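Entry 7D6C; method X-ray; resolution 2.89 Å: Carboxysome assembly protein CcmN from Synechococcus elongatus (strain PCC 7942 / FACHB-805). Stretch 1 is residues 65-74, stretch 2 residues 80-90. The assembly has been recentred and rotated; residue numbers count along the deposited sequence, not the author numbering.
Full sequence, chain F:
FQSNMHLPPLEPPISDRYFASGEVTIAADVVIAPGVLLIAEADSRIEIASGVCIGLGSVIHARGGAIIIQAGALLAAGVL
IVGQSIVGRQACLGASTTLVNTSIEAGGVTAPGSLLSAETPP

Stretch 1 (65-74) GAIIIQAGAL
Stretch 2 (80-90) LIVGQSIVGRQ

The apolar centre of the contact lies on the face of the sheet that carries Ile67, Ile69, Ser85 and Val87. Ile69 (chi1 -42°, chi2 -50°, both m) brings CD1 to 3.5 Å from CG2 of Val87, whose chi1 is t, and to 4.0 Å from CD1 of Ile81. Ile67 (m, t) extends its own CD1 to 3.7 Å from CG2 of Ile81. Ile81 (m, t), on the preceding strand, thus receives both isoleucines from across a corner: the CA-to-CB bond of Ile81 points toward stretch 1, and the chain then turns at Gly83 and Gln84. Ala73 closes this cluster at the far end, its CB 4.2 Å from CG1 of Val87. On the other face Ile68 (chi1 m, chi2 146°, between wells) and Ile86 (m, t) meet more loosely, with CB of Ile68 4.3 Å from CG2 of Ile86.

The side chains of Ile68, Ile69, Ile86 and Val87 are placed by a parallel backbone pairing. The strand through Ile67-Ile69 and the strand through Ile86-Val87 run with axes 4° apart and 4.6 Å at closest approach, in extended conformation (phi/psi -127/112 at Ile68, -124/117 at Ile86). Ile68 pairs with Ile86 and Ile69 with Val87, at CA-CA distances of 4.7 and 4.8 Å. Ile68 bonds to the residues flanking Ile86: its N donates to O of Ser85 (2.7 Å), and its O accepts from N of Val87 (2.8 Å). The ladder continues as N of Gln70 donates to O of Val87 (2.9 Å). At its start, N of Ser85 reaches O of Ala66 at 3.2 Å, with a more bent N-H...O angle of 142°. CA of Ile67 approaches O of Ser85 at 3.1 Å, and CA of Ile86 lies 3.2 Å from O of Ile68, both as CA-H...O contacts.

Beyond the strand, Gln70 to Ala73 form a type II turn, closed by N of Ala73 donating to O of Gln70 (3.2 Å). Gly72 takes the positive phi (71/-2); a CB there would fall 2.6 Å from OE1 of Gln90. The turn remains tied to stretch 2, because N of Gln90 (72/8) donates to O of Ala71 at 3.0 Å.

At the opposite end, Gly65 (157/-144) packs its CA 3.4 Å from CG of Gln84 (chi1 m), where a CB would clash at 2.4 Å. Along the polar edge, the Gln70 side chain (chi1 m) abuts the CG2 methyl of Ile86, with CD of Gln70 4.0 Å from it, while the CA-to-CB bond of Arg89 points sideways and the end of its extended side chain leads away from stretch 1.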

ATOM      1  N   GLY F  65      17.469   8.764  -9.360  1.00 55.27           N
ATOM      2  CA  GLY F  65      18.542   7.860  -9.054  1.00 59.79           C
ATOM      3  C   GLY F  65      18.045   6.424  -9.096  1.00 55.80           C
ATOM      4  O   GLY F  65      17.206   6.074  -9.926  1.00 53.81           O
ATOM      5  N   ALA F  66      18.586   5.613  -8.194  1.00 51.77           N
ATOM      6  CA  ALA F  66      18.304   4.188  -8.207  1.00 54.21           C
ATOM      7  C   ALA F  66      17.664   3.747  -6.899  1.00 52.72           C
ATOM      8  O   ALA F  66      17.915   4.316  -5.833  1.00 53.04           O
ATOM      9  CB  ALA F  66      19.579   3.371  -8.446  1.00 50.51           C
ATOM     10  N   ILE F  67      16.843   2.712  -6.990  1.00 46.78           N
ATOM     11  CA  ILE F  67      16.461   1.920  -5.830  1.00 49.87           C
ATOM     12  C   ILE F  67      17.129   0.568  -5.997  1.00 49.05           C
ATOM     13  O   ILE F  67      17.051  -0.033  -7.073  1.00 53.60           O
ATOM     14  CB  ILE F  67      14.933   1.785  -5.701  1.00 51.30           C
ATOM     15  CG1 ILE F  67      14.281   3.179  -5.720  1.00 50.75           C
ATOM     16  CG2 ILE F  67      14.590   1.032  -4.448  1.00 40.59           C
ATOM     17  CD1 ILE F  67      12.801   3.188  -5.530  1.00 48.65           C
ATOM     18  N   ILE F  68      17.826   0.113  -4.965  1.00 45.61           N
ATOM     19  CA  ILE F  68      18.540  -1.153  -5.019  1.00 48.50           C
ATOM     20  C   ILE F  68      18.091  -1.978  -3.827  1.00 50.64           C
ATOM     21  O   ILE F  68      18.386  -1.629  -2.676  1.00 53.46           O
ATOM     22  CB  ILE F  68      20.066  -0.972  -5.015  1.00 53.46           C
ATOM     23  CG1 ILE F  68      20.531  -0.289  -6.299  1.00 51.67           C
ATOM     24  CG2 ILE F  68      20.764  -2.310  -4.846  1.00 49.79           C
ATOM     25  CD1 ILE F  68      21.704   0.621  -6.095  1.00 49.84           C
ATOM     26  N   ILE F  69      17.376  -3.059  -4.095  1.00 50.07           N
ATOM     27  CA  ILE F  69      17.005  -4.024  -3.069  1.00 51.21           C
ATOM     28  C   ILE F  69      18.076  -5.099  -3.114  1.00 48.21           C
ATOM     29  O   ILE F  69      18.204  -5.817  -4.108  1.00 47.23           O
ATOM     30  CB  ILE F  69      15.603  -4.608  -3.313  1.00 51.96           C
ATOM     31  CG1 ILE F  69      14.637  -3.504  -3.740  1.00 42.98           C
ATOM     32  CG2 ILE F  69      15.079  -5.362  -2.080  1.00 45.69           C
ATOM     33  CD1 ILE F  69      14.671  -2.304  -2.822  1.00 41.41           C
ATOM     34  N   GLN F  70      18.866  -5.191  -2.057  1.00 50.77           N
ATOM     35  CA  GLN F  70      19.988  -6.116  -2.093  1.00 53.68           C
ATOM     36  C   GLN F  70      19.525  -7.527  -1.733  1.00 54.54           C
ATOM     37  O   GLN F  70      18.359  -7.757  -1.390  1.00 53.59           O
ATOM     38  CB  GLN F  70      21.091  -5.613  -1.176  1.00 55.58           C
ATOM     39  CG  GLN F  70      21.497  -4.203  -1.557  1.00 55.90           C
ATOM     40  CD  GLN F  70      22.961  -3.958  -1.379  1.00 66.25           C
ATOM     41  OE1 GLN F  70      23.463  -3.982  -0.247  1.00 72.53           O
ATOM     42  NE2 GLN F  70      23.677  -3.742  -2.496  1.00 64.16           N
ATOM     43  N   ALA F  71      20.448  -8.482  -1.838  1.00 51.80           N
ATOM     44  CA  ALA F  71      20.067  -9.890  -1.839  1.00 47.07           C
ATOM     45  C   ALA F  71      19.462 -10.316  -0.513  1.00 55.59           C
ATOM     46  O   ALA F  71      19.920  -9.906   0.562  1.00 60.99           O
ATOM     47  CB  ALA F  71      21.266 -10.767  -2.136  1.00 51.65           C
ATOM     48  N   GLY F  72      18.431 -11.165  -0.606  1.00 52.21           N
ATOM     49  CA  GLY F  72      17.759 -11.725   0.538  1.00 47.40           C
ATOM     50  C   GLY F  72      16.911 -10.750   1.304  1.00 49.83           C
ATOM     51  O   GLY F  72      16.279 -11.150   2.295  1.00 54.39           O
ATOM     52  N   ALA F  73      16.884  -9.483   0.896  1.00 51.41           N
ATOM     53  CA  ALA F  73      15.941  -8.542   1.480  1.00 50.49           C
ATOM     54  C   ALA F  73      14.540  -8.977   1.122  1.00 50.33           C
ATOM     55  O   ALA F  73      14.310  -9.582   0.071  1.00 50.96           O
ATOM     56  CB  ALA F  73      16.182  -7.116   0.987  1.00 49.62           C
ATOM     57  N   LEU F  74      13.605  -8.686   2.023  1.00 52.65           N
ATOM     58  CA  LEU F  74      12.224  -9.127   1.919  1.00 49.62           C
ATOM     59  C   LEU F  74      11.295  -7.957   2.198  1.00 51.96           C
ATOM     60  O   LEU F  74      11.519  -7.184   3.132  1.00 53.06           O
ATOM     61  CB  LEU F  74      11.940 -10.241   2.914  1.00 49.60           C
ATOM     62  CG  LEU F  74      12.862 -11.435   2.809  1.00 48.34           C
ATOM     63  CD1 LEU F  74      12.828 -12.184   4.103  1.00 46.95           C
ATOM     64  CD2 LEU F  74      12.412 -12.297   1.645  1.00 50.92           C
ATOM     65  N   LEU F  80       6.182   0.584   0.274  1.00 49.35           N
ATOM     66  CA  LEU F  80       6.253   1.676  -0.689  1.00 50.11           C
ATOM     67  C   LEU F  80       7.624   2.341  -0.625  1.00 49.94           C
ATOM     68  O   LEU F  80       8.018   2.867   0.423  1.00 51.55           O
ATOM     69  CB  LEU F  80       5.158   2.695  -0.414  1.00 47.70           C
ATOM     70  CG  LEU F  80       5.374   3.953  -1.219  1.00 47.80           C
ATOM     71  CD1 LEU F  80       4.962   3.661  -2.633  1.00 50.05           C
ATOM     72  CD2 LEU F  80       4.568   5.077  -0.628  1.00 50.61           C
ATOM     73  N   ILE F  81       8.347   2.336  -1.740  1.00 48.66           N
ATOM     74  CA  ILE F  81       9.688   2.916  -1.794  1.00 54.98           C
ATOM     75  C   ILE F  81       9.735   3.943  -2.924  1.00 54.08           C
ATOM     76  O   ILE F  81       9.690   3.578  -4.109  1.00 53.61           O
ATOM     77  CB  ILE F  81      10.780   1.850  -1.970  1.00 51.45           C
ATOM     78  CG1 ILE F  81      10.776   0.885  -0.778  1.00 50.75           C
ATOM     79  CG2 ILE F  81      12.101   2.500  -2.005  1.00 48.34           C
ATOM     80  CD1 ILE F  81      11.721  -0.305  -0.924  1.00 45.13           C
ATOM     81  N   VAL F  82       9.818   5.220  -2.558  1.00 54.07           N
ATOM     82  CA  VAL F  82       9.859   6.335  -3.495  1.00 56.07           C
ATOM     83  C   VAL F  82      11.171   7.066  -3.301  1.00 58.43           C
ATOM     84  O   VAL F  82      11.586   7.289  -2.155  1.00 60.70           O
ATOM     85  CB  VAL F  82       8.694   7.316  -3.279  1.00 57.01           C
ATOM     86  CG1 VAL F  82       8.866   8.529  -4.188  1.00 60.18           C
ATOM     87  CG2 VAL F  82       7.376   6.635  -3.519  1.00 57.63           C
ATOM     88  N   GLY F  83      11.813   7.461  -4.410  1.00 57.72           N
ATOM     89  CA  GLY F  83      13.002   8.302  -4.332  1.00 57.82           C
ATOM     90  C   GLY F  83      14.243   7.538  -4.707  1.00 57.78           C
ATOM     91  O   GLY F  83      14.224   6.911  -5.771  1.00 60.42           O
ATOM     92  N   GLN F  84      15.318   7.555  -3.897  1.00 59.74           N
ATOM     93  CA  GLN F  84      16.404   6.604  -4.122  1.00 55.63           C
ATOM     94  C   GLN F  84      16.701   5.920  -2.799  1.00 56.72           C
ATOM     95  O   GLN F  84      16.832   6.587  -1.767  1.00 58.63           O
ATOM     96  CB  GLN F  84      17.735   7.197  -4.662  1.00 61.46           C
ATOM     97  CG  GLN F  84      17.597   8.155  -5.812  1.00 64.48           C
ATOM     98  CD  GLN F  84      17.964   9.553  -5.363  1.00 75.82           C
ATOM     99  OE1 GLN F  84      18.986   9.706  -4.673  1.00 79.57           O
ATOM    100  NE2 GLN F  84      17.013  10.498  -5.479  1.00 77.22           N
ATOM    101  N   SER F  85      16.850   4.600  -2.837  1.00 52.70           N
ATOM    102  CA  SER F  85      16.931   3.804  -1.626  1.00 52.06           C
ATOM    103  C   SER F  85      17.808   2.586  -1.896  1.00 56.09           C
ATOM    104  O   SER F  85      17.805   2.041  -3.007  1.00 56.61           O
ATOM    105  CB  SER F  85      15.521   3.382  -1.178  1.00 55.01           C
ATOM    106  OG  SER F  85      15.531   2.471  -0.090  1.00 56.68           O
ATOM    107  N   ILE F  86      18.576   2.180  -0.893  1.00 48.38           N
ATOM    108  CA  ILE F  86      19.306   0.928  -0.929  1.00 49.00           C
ATOM    109  C   ILE F  86      18.866   0.146   0.286  1.00 56.76           C
ATOM    110  O   ILE F  86      19.074   0.591   1.420  1.00 61.12           O
ATOM    111  CB  ILE F  86      20.824   1.140  -0.910  1.00 56.20           C
ATOM    112  CG1 ILE F  86      21.242   2.093  -2.023  1.00 52.94           C
ATOM    113  CG2 ILE F  86      21.543  -0.192  -1.037  1.00 52.60           C
ATOM    114  CD1 ILE F  86      22.708   2.199  -2.153  1.00 56.48           C
ATOM    115  N   VAL F  87      18.235  -0.998   0.067  1.00 56.84           N
ATOM    116  CA  VAL F  87      17.772  -1.829   1.167  1.00 52.48           C
ATOM    117  C   VAL F  87      18.821  -2.908   1.384  1.00 54.24           C
ATOM    118  O   VAL F  87      19.091  -3.714   0.482  1.00 54.38           O
ATOM    119  CB  VAL F  87      16.381  -2.420   0.893  1.00 48.18           C
ATOM    120  CG1 VAL F  87      15.864  -3.131   2.137  1.00 45.77           C
ATOM    121  CG2 VAL F  87      15.433  -1.316   0.486  1.00 49.21           C
ATOM    122  N   GLY F  88      19.422  -2.899   2.577  1.00 50.61           N
ATOM    123  CA  GLY F  88      20.511  -3.781   2.934  1.00 51.73           C
ATOM    124  C   GLY F  88      20.322  -5.257   2.644  1.00 57.39           C
ATOM    125  O   GLY F  88      19.209  -5.742   2.407  1.00 53.36           O
ATOM    126  N   ARG F  89      21.442  -5.976   2.645  1.00 63.86           N
ATOM    127  CA  ARG F  89      21.431  -7.431   2.552  1.00 60.51           C
ATOM    128  C   ARG F  89      20.614  -8.014   3.714  1.00 58.79           C
ATOM    129  O   ARG F  89      20.780  -7.605   4.864  1.00 59.95           O
ATOM    130  CB  ARG F  89      22.893  -7.899   2.565  1.00 57.78           C
ATOM    131  CG  ARG F  89      23.236  -9.318   2.119  1.00 70.18           C
ATOM    132  CD  ARG F  89      24.778  -9.537   2.264  1.00 85.31           C
ATOM    133  NE  ARG F  89      25.190 -10.899   2.650  1.00101.47           N
ATOM    134  CZ  ARG F  89      26.433 -11.404   2.513  1.00106.78           C
ATOM    135  NH1 ARG F  89      26.692 -12.651   2.903  1.00 97.79           N
ATOM    136  NH2 ARG F  89      27.432 -10.676   2.009  1.00 94.86           N
ATOM    137  N   GLN F  90      19.682  -8.922   3.414  1.00 52.11           N
ATOM    138  CA  GLN F  90      18.936  -9.692   4.414  1.00 55.39           C
ATOM    139  C   GLN F  90      17.901  -8.872   5.195  1.00 56.42           C
ATOM    140  O   GLN F  90      17.289  -9.385   6.155  1.00 52.84           O
ATOM    141  CB  GLN F  90      19.878 -10.379   5.412  1.00 52.51           C
ATOM    142  CG  GLN F  90      20.889 -11.304   4.766  1.00 61.60           C
ATOM    143  CD  GLN F  90      20.402 -12.728   4.629  1.00 60.84           C
ATOM    144  OE1 GLN F  90      19.472 -13.000   3.869  1.00 63.47           O
ATOM    145  NE2 GLN F  90      21.059 -13.655   5.324  1.00 57.65           N
TER